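Long-range contacts in C2 toxin component I (Clostridium botulinum, PDB 2J3X), which is the enzymatic component of the binary C2 toxin, an ADP-ribosyltransferase that probably transfers ADP-ribose from NAD to actin in the host cell: residues Leu90-Asp95 / Phe172-Leu177; Ser145-Gly150 / Leu185-Gly190. The protein carries 2 engineered substitutions. All coordinates share one frame; numbering follows the deposited sequence. Where two conformers were deposited one is given.

In the fold
Both contacts lie in the first of the two ADP-ribosyltransferase family modules of the chain, on the same side of its centre, and their centres are about 10 Å apart. Their segments alternate along the sequence: 90-95, 145-150, 172-177, 185-190. Contact 2 pairs strands 147-150 and 183-187 inside the mixed sheet of this module; contact 1 ties the loop between helix 77-90 and strand 98-102 to the chain entering strand 175-178, an outermost strand of that sheet. Because 175-178 and 183-187 are sheet neighbours, the contacts meet directly, through G175 O and L186 N, and through D173 and N188. Contact 1 thus fastens a loop to the sheet border, while contact 2 pairs strands within it.

Contact 1 (Leu90-Asp95 / Phe172-Leu177); sequences LKNTLD and FDYGVL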
ATOM      1  N   LEU A  90       5.501 -20.132  -1.167  1.00 16.10           N
ATOM      2  CA  LEU A  90       4.532 -20.854  -0.315  1.00 18.58           C
ATOM      3  C   LEU A  90       5.093 -22.193   0.133  1.00 19.15           C
ATOM      4  O   LEU A  90       4.647 -22.751   1.137  1.00 19.07           O
ATOM      5  CB  LEU A  90       3.218 -21.091  -1.092  1.00 19.67           C
ATOM      6  CG  LEU A  90       2.037 -20.201  -0.744  1.00 25.26           C
ATOM      7  CD1 LEU A  90       2.451 -18.915  -0.060  1.00 29.08           C
ATOM      8  CD2 LEU A  90       1.119 -19.973  -1.949  1.00 27.07           C
ATOM      9  N   LYS A  91       6.068 -22.694  -0.618  1.00 19.34           N
ATOM     10  CA  LYS A  91       6.602 -24.045  -0.417  1.00 21.34           C
ATOM     11  C   LYS A  91       7.688 -24.087   0.658  1.00 20.95           C
ATOM     12  O   LYS A  91       8.162 -25.156   1.034  1.00 21.67           O
ATOM     13  CB  LYS A  91       7.142 -24.573  -1.744  1.00 21.52           C
ATOM     14  CG  LYS A  91       6.016 -24.991  -2.729  1.00 22.56           C
ATOM     15  CD  LYS A  91       6.548 -25.355  -4.111  1.00 24.47           C
ATOM     16  CE  LYS A  91       5.446 -25.998  -5.006  1.00 25.77           C
ATOM     17  NZ  LYS A  91       6.072 -26.481  -6.311  1.00 33.93           N
ATOM     18  N   ASN A  92       8.071 -22.933   1.185  1.00 19.11           N
ATOM     19  CA  ASN A  92       9.275 -22.855   1.986  1.00 18.07           C
ATOM     20  C   ASN A  92       9.078 -21.952   3.177  1.00 18.09           C
ATOM     21  O   ASN A  92       8.831 -20.771   3.006  1.00 17.73           O
ATOM     22  CB  ASN A  92      10.380 -22.320   1.074  1.00 18.61           C
ATOM     23  CG  ASN A  92      11.761 -22.734   1.508  1.00 21.25           C
ATOM     24  OD1 ASN A  92      12.008 -23.921   1.736  1.00 20.75           O
ATOM     25  ND2 ASN A  92      12.690 -21.793   1.524  1.00 18.71           N
ATOM     26  N   THR A  93       9.140 -22.484   4.401  1.00 18.16           N
ATOM     27  CA  THR A  93       8.836 -21.678   5.575  1.00 18.37           C
ATOM     28  C   THR A  93       9.985 -21.643   6.582  1.00 19.63           C
ATOM     29  O   THR A  93      10.650 -22.682   6.808  1.00 19.60           O
ATOM     30  CB  THR A  93       7.590 -22.192   6.295  1.00 19.72           C
ATOM     31  OG1 THR A  93       7.748 -23.583   6.602  1.00 19.10           O
ATOM     32  CG2 THR A  93       6.346 -22.060   5.385  1.00 19.11           C
ATOM     33  N   LEU A  94      10.184 -20.491   7.235  1.00 17.63           N
ATOM     34  CA  LEU A  94      11.289 -20.328   8.190  1.00 18.92           C
ATOM     35  C   LEU A  94      11.164 -21.263   9.386  1.00 20.38           C
ATOM     36  O   LEU A  94      10.073 -21.391   9.948  1.00 19.86           O
ATOM     37  CB  LEU A  94      11.329 -18.899   8.731  1.00 16.55           C
ATOM     38  CG  LEU A  94      11.906 -17.907   7.692  1.00 15.67           C
ATOM     39  CD1 LEU A  94      11.617 -16.483   8.154  1.00 14.59           C
ATOM     40  CD2 LEU A  94      13.438 -18.142   7.451  1.00 15.44           C
ATOM     41  N   ASP A  95      12.269 -21.887   9.801  1.00 22.25           N
ATOM     42  CA  ASP A  95      12.221 -22.678  11.039  0.50 23.28           C
ATOM     43  C   ASP A  95      12.828 -21.909  12.216  1.00 23.82           C
ATOM     44  O   ASP A  95      12.768 -22.351  13.371  1.00 24.03           O
ATOM     45  CB  ASP A  95      12.846 -24.071  10.843  0.50 24.10           C
ATOM     46  CG  ASP A  95      14.333 -24.024  10.515  0.50 26.07           C
ATOM     47  OD1 ASP A  95      14.893 -22.927  10.300  0.50 27.53           O
ATOM     48  OD2 ASP A  95      14.958 -25.113  10.480  0.50 31.08           O
ATOM     49  N   PHE A 172       7.243 -17.963   8.599  1.00 18.91           N
ATOM     50  CA  PHE A 172       6.935 -17.143   7.408  1.00 17.89           C
ATOM     51  C   PHE A 172       7.546 -17.729   6.148  1.00 17.07           C
ATOM     52  O   PHE A 172       8.607 -18.304   6.184  1.00 15.43           O
ATOM     53  CB  PHE A 172       7.474 -15.738   7.593  1.00 18.81           C
ATOM     54  CG  PHE A 172       6.558 -14.816   8.295  1.00 20.02           C
ATOM     55  CD1 PHE A 172       5.772 -15.257   9.367  1.00 23.96           C
ATOM     56  CD2 PHE A 172       6.547 -13.471   7.950  1.00 21.58           C
ATOM     57  CE1 PHE A 172       4.963 -14.356  10.070  1.00 24.67           C
ATOM     58  CE2 PHE A 172       5.749 -12.573   8.667  1.00 20.54           C
ATOM     59  CZ  PHE A 172       4.961 -13.028   9.702  1.00 22.62           C
ATOM     60  N   ASP A 173       6.849 -17.599   5.007  1.00 14.94           N
ATOM     61  CA  ASP A 173       7.329 -18.118   3.731  1.00 14.21           C
ATOM     62  C   ASP A 173       8.530 -17.323   3.322  1.00 13.81           C
ATOM     63  O   ASP A 173       8.615 -16.109   3.597  1.00 14.41           O
ATOM     64  CB  ASP A 173       6.276 -17.908   2.625  1.00 15.13           C
ATOM     65  CG  ASP A 173       4.964 -18.613   2.915  1.00 18.35           C
ATOM     66  OD1 ASP A 173       4.932 -19.631   3.628  1.00 17.98           O
ATOM     67  OD2 ASP A 173       3.923 -18.115   2.445  1.00 22.97           O
ATOM     68  N   TYR A 174       9.466 -17.981   2.649  1.00 13.82           N
ATOM     69  CA  TYR A 174      10.679 -17.322   2.191  1.00 13.55           C
ATOM     70  C   TYR A 174      11.390 -18.051   1.098  1.00 13.54           C
ATOM     71  O   TYR A 174      11.283 -19.278   0.977  1.00 15.34           O
ATOM     72  CB  TYR A 174      11.682 -17.050   3.329  1.00 14.28           C
ATOM     73  CG  TYR A 174      12.488 -18.288   3.717  1.00 14.45           C
ATOM     74  CD1 TYR A 174      11.871 -19.329   4.400  1.00 15.06           C
ATOM     75  CD2 TYR A 174      13.870 -18.380   3.434  1.00 16.50           C
ATOM     76  CE1 TYR A 174      12.596 -20.497   4.776  1.00 15.95           C
ATOM     77  CE2 TYR A 174      14.627 -19.528   3.807  1.00 15.59           C
ATOM     78  CZ  TYR A 174      13.968 -20.570   4.468  1.00 15.82           C
ATOM     79  OH  TYR A 174      14.676 -21.680   4.871  1.00 16.97           O
ATOM     80  N   GLY A 175      12.149 -17.274   0.335  1.00 13.53           N
ATOM     81  CA  GLY A 175      13.084 -17.744  -0.631  1.00 13.78           C
ATOM     82  C   GLY A 175      14.405 -17.123  -0.287  1.00 14.94           C
ATOM     83  O   GLY A 175      14.486 -16.271   0.621  1.00 14.75           O
ATOM     84  N   VAL A 176      15.438 -17.577  -0.977  1.00 15.97           N
ATOM     85  CA  VAL A 176      16.784 -17.027  -0.796  1.00 16.14           C
ATOM     86  C   VAL A 176      17.345 -16.622  -2.123  1.00 18.37           C
ATOM     87  O   VAL A 176      17.279 -17.379  -3.114  1.00 18.88           O
ATOM     88  CB  VAL A 176      17.741 -18.029  -0.063  1.00 16.43           C
ATOM     89  CG1 VAL A 176      19.169 -17.414   0.009  1.00 15.13           C
ATOM     90  CG2 VAL A 176      17.183 -18.311   1.355  1.00 17.35           C
ATOM     91  N   LEU A 177      17.910 -15.411  -2.146  1.00 18.58           N
ATOM     92  CA  LEU A 177      18.546 -14.908  -3.328  1.00 19.59           C
ATOM     93  C   LEU A 177      19.976 -14.509  -3.017  1.00 21.08           C
ATOM     94  O   LEU A 177      20.255 -14.065  -1.916  1.00 19.64           O
ATOM     95  CB  LEU A 177      17.808 -13.654  -3.771  1.00 20.87           C
ATOM     96  CG  LEU A 177      16.344 -13.781  -4.213  1.00 20.57           C
ATOM     97  CD1 LEU A 177      15.911 -12.389  -4.673  1.00 22.03           C
ATOM     98  CD2 LEU A 177      16.143 -14.865  -5.314  1.00 22.16           C
TER
HETATM   99  O   HOH W   1       3.103 -21.353   3.563  1.00 40.08           O
HETATM  100  O   HOH W   2      14.558 -22.062   7.938  1.00 22.02           O
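N92, T93 and L94 run beside F172, D173 and Y174, held by a single beta bridge between T93 and D173. The bridge binds the loop after helix 77-90 to the approach to strand 175-178, at the border of the sheet in the first ADP-ribosyltransferase module. Two backbone hydrogen bonds make it: Y174 N to N92 O, and L94 N to F172 O, each 2.9 Å. The CA hydrogens of D173 and T93 point at the same two acceptors, N92 O and F172 O.

A side chain adds the third direct bond. With CG anti to its backbone N (chi1 -154°), N92 sends ND2 to Y174 O at 2.9 Å, approaching from above the carbonyl plane; its OD1 is taken by K32.

The Y174 ring lies between L94 and N92. L94 CD2 sits over the ring centre in a CH-pi contact, 3.6 Å from the centroid. On the opposite face N92 ND2 lies nearer the rim, 3.4 Å from Y174 CZ, with amide and ring planes 30° apart, while T93 C meets the ring edge in its plane. The phenol OH is hydrogen-bonded to E25 of helix 15-30, which fastens the ring at its far end. L94 CD1 also reaches F172 CB, at 4.2 Å.

Polar partners finish the two ends. A water donates to Y174 OH. At the other end the D173 carboxylate is held from contact 2, its OD2 accepting a hydrogen bond from N188 ND2.

Contact 2 (Ser145-Gly150 / Leu185-Gly190); sequences SFISLG and LLLNQG
F146 and Q189 pack against each other beside an antiparallel strand pair of the mixed sheet in the first ADP-ribosyltransferase module. Beyond them strands 147-150 and 183-187 pair through I147 with L187 and L149 with L185, both hydrogen-bonded pairs, with S148 opposite L186 as the non-hydrogen-bonded pair between. L187 N to I147 O is the shortest of the four bonds, 2.8 Å.

Q189 can be followed outward. Its CB lies 4.0 Å from S145 O, the same oxygen that its CA hydrogen points at. Placed anti to the carbonyl carbon (chi1 -67°), CG comes over one face of the F146 ring, toward the rim, 3.7 Å from F146 CE1 in a CH-pi contact. The chain then runs on extended to the amide, whose OE1 accepts from R86 of helix 77-90, while NE2 bonds to the carbonyls of F144 and S57.

L187 O lies at the edge of the F146 ring, in its plane, and L186 CD1 touches F146 CB at 3.7 Å. On the sheet face of I147, L149, L185 and L187, opposite S148 and L186, L149 and L185 lie side by side, CD2 against CD1; nearby, I147 CG2 presses tightly on L187 CB, at 3.5 Å.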
ATOM      1  N   SER A 145       5.297  -4.904  -3.413  1.00  9.56           N
ATOM      2  CA  SER A 145       5.977  -5.968  -4.146  1.00 10.93           C
ATOM      3  C   SER A 145       6.480  -6.981  -3.118  1.00 11.13           C
ATOM      4  O   SER A 145       6.223  -6.829  -1.933  1.00 11.23           O
ATOM      5  CB  SER A 145       7.178  -5.431  -4.938  1.00 11.30           C
ATOM      6  OG  SER A 145       8.145  -4.859  -4.029  1.00 13.18           O
ATOM      7  N   PHE A 146       7.154  -8.021  -3.602  1.00 12.60           N
ATOM      8  CA  PHE A 146       7.923  -8.893  -2.705  1.00 12.53           C
ATOM      9  C   PHE A 146       8.883  -7.996  -1.937  1.00 13.67           C
ATOM     10  O   PHE A 146       9.356  -6.975  -2.481  1.00 13.90           O
ATOM     11  CB  PHE A 146       8.735  -9.862  -3.539  1.00 11.59           C
ATOM     12  CG  PHE A 146       7.878 -10.689  -4.439  1.00 10.34           C
ATOM     13  CD1 PHE A 146       7.042 -11.699  -3.901  1.00 10.12           C
ATOM     14  CD2 PHE A 146       7.844 -10.404  -5.804  1.00 10.50           C
ATOM     15  CE1 PHE A 146       6.212 -12.492  -4.750  1.00 11.65           C
ATOM     16  CE2 PHE A 146       7.027 -11.184  -6.668  1.00 12.33           C
ATOM     17  CZ  PHE A 146       6.226 -12.217  -6.153  1.00 10.65           C
ATOM     18  N   ILE A 147       9.190  -8.390  -0.714  1.00 13.52           N
ATOM     19  CA  ILE A 147      10.108  -7.642   0.131  1.00 14.62           C
ATOM     20  C   ILE A 147      11.393  -8.464   0.262  1.00 14.46           C
ATOM     21  O   ILE A 147      11.352  -9.717   0.246  1.00 14.20           O
ATOM     22  CB  ILE A 147       9.409  -7.294   1.476  1.00 14.00           C
ATOM     23  CG1 ILE A 147      10.154  -6.237   2.274  1.00 16.38           C
ATOM     24  CG2 ILE A 147       9.139  -8.560   2.294  1.00 14.75           C
ATOM     25  CD1 ILE A 147       9.411  -5.844   3.583  1.00 17.82           C
ATOM     26  N   SER A 148      12.541  -7.783   0.267  1.00 14.17           N
ATOM     27  CA  SER A 148      13.838  -8.469   0.353  1.00 15.46           C
ATOM     28  C   SER A 148      14.414  -8.183   1.720  1.00 15.32           C
ATOM     29  O   SER A 148      14.273  -7.072   2.213  1.00 15.27           O
ATOM     30  CB  SER A 148      14.786  -7.928  -0.697  1.00 15.54           C
ATOM     31  OG  SER A 148      14.329  -8.238  -2.020  1.00 17.67           O
ATOM     32  N   LEU A 149      15.041  -9.172   2.351  1.00 13.57           N
ATOM     33  CA  LEU A 149      15.676  -8.959   3.653  1.00 13.15           C
ATOM     34  C   LEU A 149      17.172  -9.213   3.488  1.00 13.09           C
ATOM     35  O   LEU A 149      17.574 -10.394   3.368  1.00 13.07           O
ATOM     36  CB  LEU A 149      15.105  -9.923   4.685  1.00 13.12           C
ATOM     37  CG  LEU A 149      15.653  -9.680   6.103  1.00 12.71           C
ATOM     38  CD1 LEU A 149      14.919  -8.579   6.927  1.00 13.33           C
ATOM     39  CD2 LEU A 149      15.624 -11.012   6.931  1.00 13.98           C
ATOM     40  N   GLY A 150      17.972  -8.150   3.407  1.00 13.05           N
ATOM     41  CA  GLY A 150      19.446  -8.290   3.237  1.00 11.29           C
ATOM     42  C   GLY A 150      20.037  -8.825   4.536  1.00 11.56           C
ATOM     43  O   GLY A 150      19.656  -8.391   5.610  1.00 10.98           O
ATOM     44  N   LEU A 185      16.863 -12.786   1.922  1.00 12.81           N
ATOM     45  CA  LEU A 185      15.612 -13.572   1.833  1.00 13.31           C
ATOM     46  C   LEU A 185      14.662 -12.806   0.912  1.00 13.94           C
ATOM     47  O   LEU A 185      14.743 -11.588   0.802  1.00 13.31           O
ATOM     48  CB  LEU A 185      14.915 -13.741   3.173  1.00 14.76           C
ATOM     49  CG  LEU A 185      15.754 -14.229   4.380  1.00 14.56           C
ATOM     50  CD1 LEU A 185      14.919 -14.519   5.573  1.00 14.27           C
ATOM     51  CD2 LEU A 185      16.575 -15.484   3.955  1.00 15.29           C
ATOM     52  N   LEU A 186      13.745 -13.540   0.306  1.00 13.84           N
ATOM     53  CA  LEU A 186      12.670 -12.941  -0.459  1.00 13.00           C
ATOM     54  C   LEU A 186      11.409 -13.328   0.290  1.00 12.58           C
ATOM     55  O   LEU A 186      11.209 -14.516   0.591  1.00 12.69           O
ATOM     56  CB  LEU A 186      12.661 -13.549  -1.882  1.00 14.46           C
ATOM     57  CG  LEU A 186      11.640 -12.818  -2.781  1.00 15.33           C
ATOM     58  CD1 LEU A 186      12.037 -11.368  -2.993  1.00 17.05           C
ATOM     59  CD2 LEU A 186      11.542 -13.558  -4.102  1.00 18.56           C
ATOM     60  N   LEU A 187      10.543 -12.361   0.590  1.00 10.55           N
ATOM     61  CA  LEU A 187       9.300 -12.675   1.309  1.00 11.77           C
ATOM     62  C   LEU A 187       8.098 -12.229   0.451  1.00 11.66           C
ATOM     63  O   LEU A 187       8.288 -11.505  -0.531  1.00 10.54           O
ATOM     64  CB  LEU A 187       9.241 -11.993   2.691  1.00 12.86           C
ATOM     65  CG  LEU A 187      10.514 -12.038   3.529  1.00 15.68           C
ATOM     66  CD1 LEU A 187      10.248 -11.180   4.777  1.00 18.33           C
ATOM     67  CD2 LEU A 187      10.830 -13.463   3.937  1.00 15.56           C
ATOM     68  N   ASN A 188       6.904 -12.692   0.822  1.00 11.96           N
ATOM     69  CA  ASN A 188       5.675 -12.455   0.073  1.00 12.00           C
ATOM     70  C   ASN A 188       5.422 -10.962  -0.136  1.00 12.47           C
ATOM     71  O   ASN A 188       5.901 -10.079   0.624  1.00 12.87           O
ATOM     72  CB  ASN A 188       4.500 -13.021   0.888  1.00 11.73           C
ATOM     73  CG  ASN A 188       4.429 -14.531   0.820  1.00 16.87           C
ATOM     74  OD1 ASN A 188       4.949 -15.118  -0.124  1.00 23.97           O
ATOM     75  ND2 ASN A 188       3.692 -15.138   1.731  1.00 21.04           N
ATOM     76  N   GLN A 189       4.592 -10.680  -1.134  1.00 11.63           N
ATOM     77  CA  GLN A 189       4.121  -9.340  -1.370  1.00 11.15           C
ATOM     78  C   GLN A 189       3.239  -8.883  -0.197  1.00 12.09           C
ATOM     79  O   GLN A 189       2.586  -9.699   0.492  1.00 11.13           O
ATOM     80  CB  GLN A 189       3.172  -9.381  -2.577  1.00 10.96           C
ATOM     81  CG  GLN A 189       3.843  -9.730  -3.909  1.00 10.41           C
ATOM     82  CD  GLN A 189       2.931  -9.357  -5.074  1.00 11.84           C
ATOM     83  OE1 GLN A 189       2.608 -10.213  -5.875  1.00 12.27           O
ATOM     84  NE2 GLN A 189       2.513  -8.061  -5.169  1.00 10.39           N
ATOM     85  N   GLY A 190       3.185  -7.559   0.000  1.00 12.27           N
ATOM     86  CA  GLY A 190       2.143  -6.980   0.833  1.00 11.16           C
ATOM     87  C   GLY A 190       2.405  -6.886   2.334  1.00 11.36           C
ATOM     88  O   GLY A 190       1.474  -6.681   3.116  1.00 12.36           O
TER
HETATM   89  O   HOH W   3       5.996  -7.354   1.146  1.00 10.14           O
HETATM   90  O   HOH W   4      15.439 -10.896  -1.783  1.00 35.48           O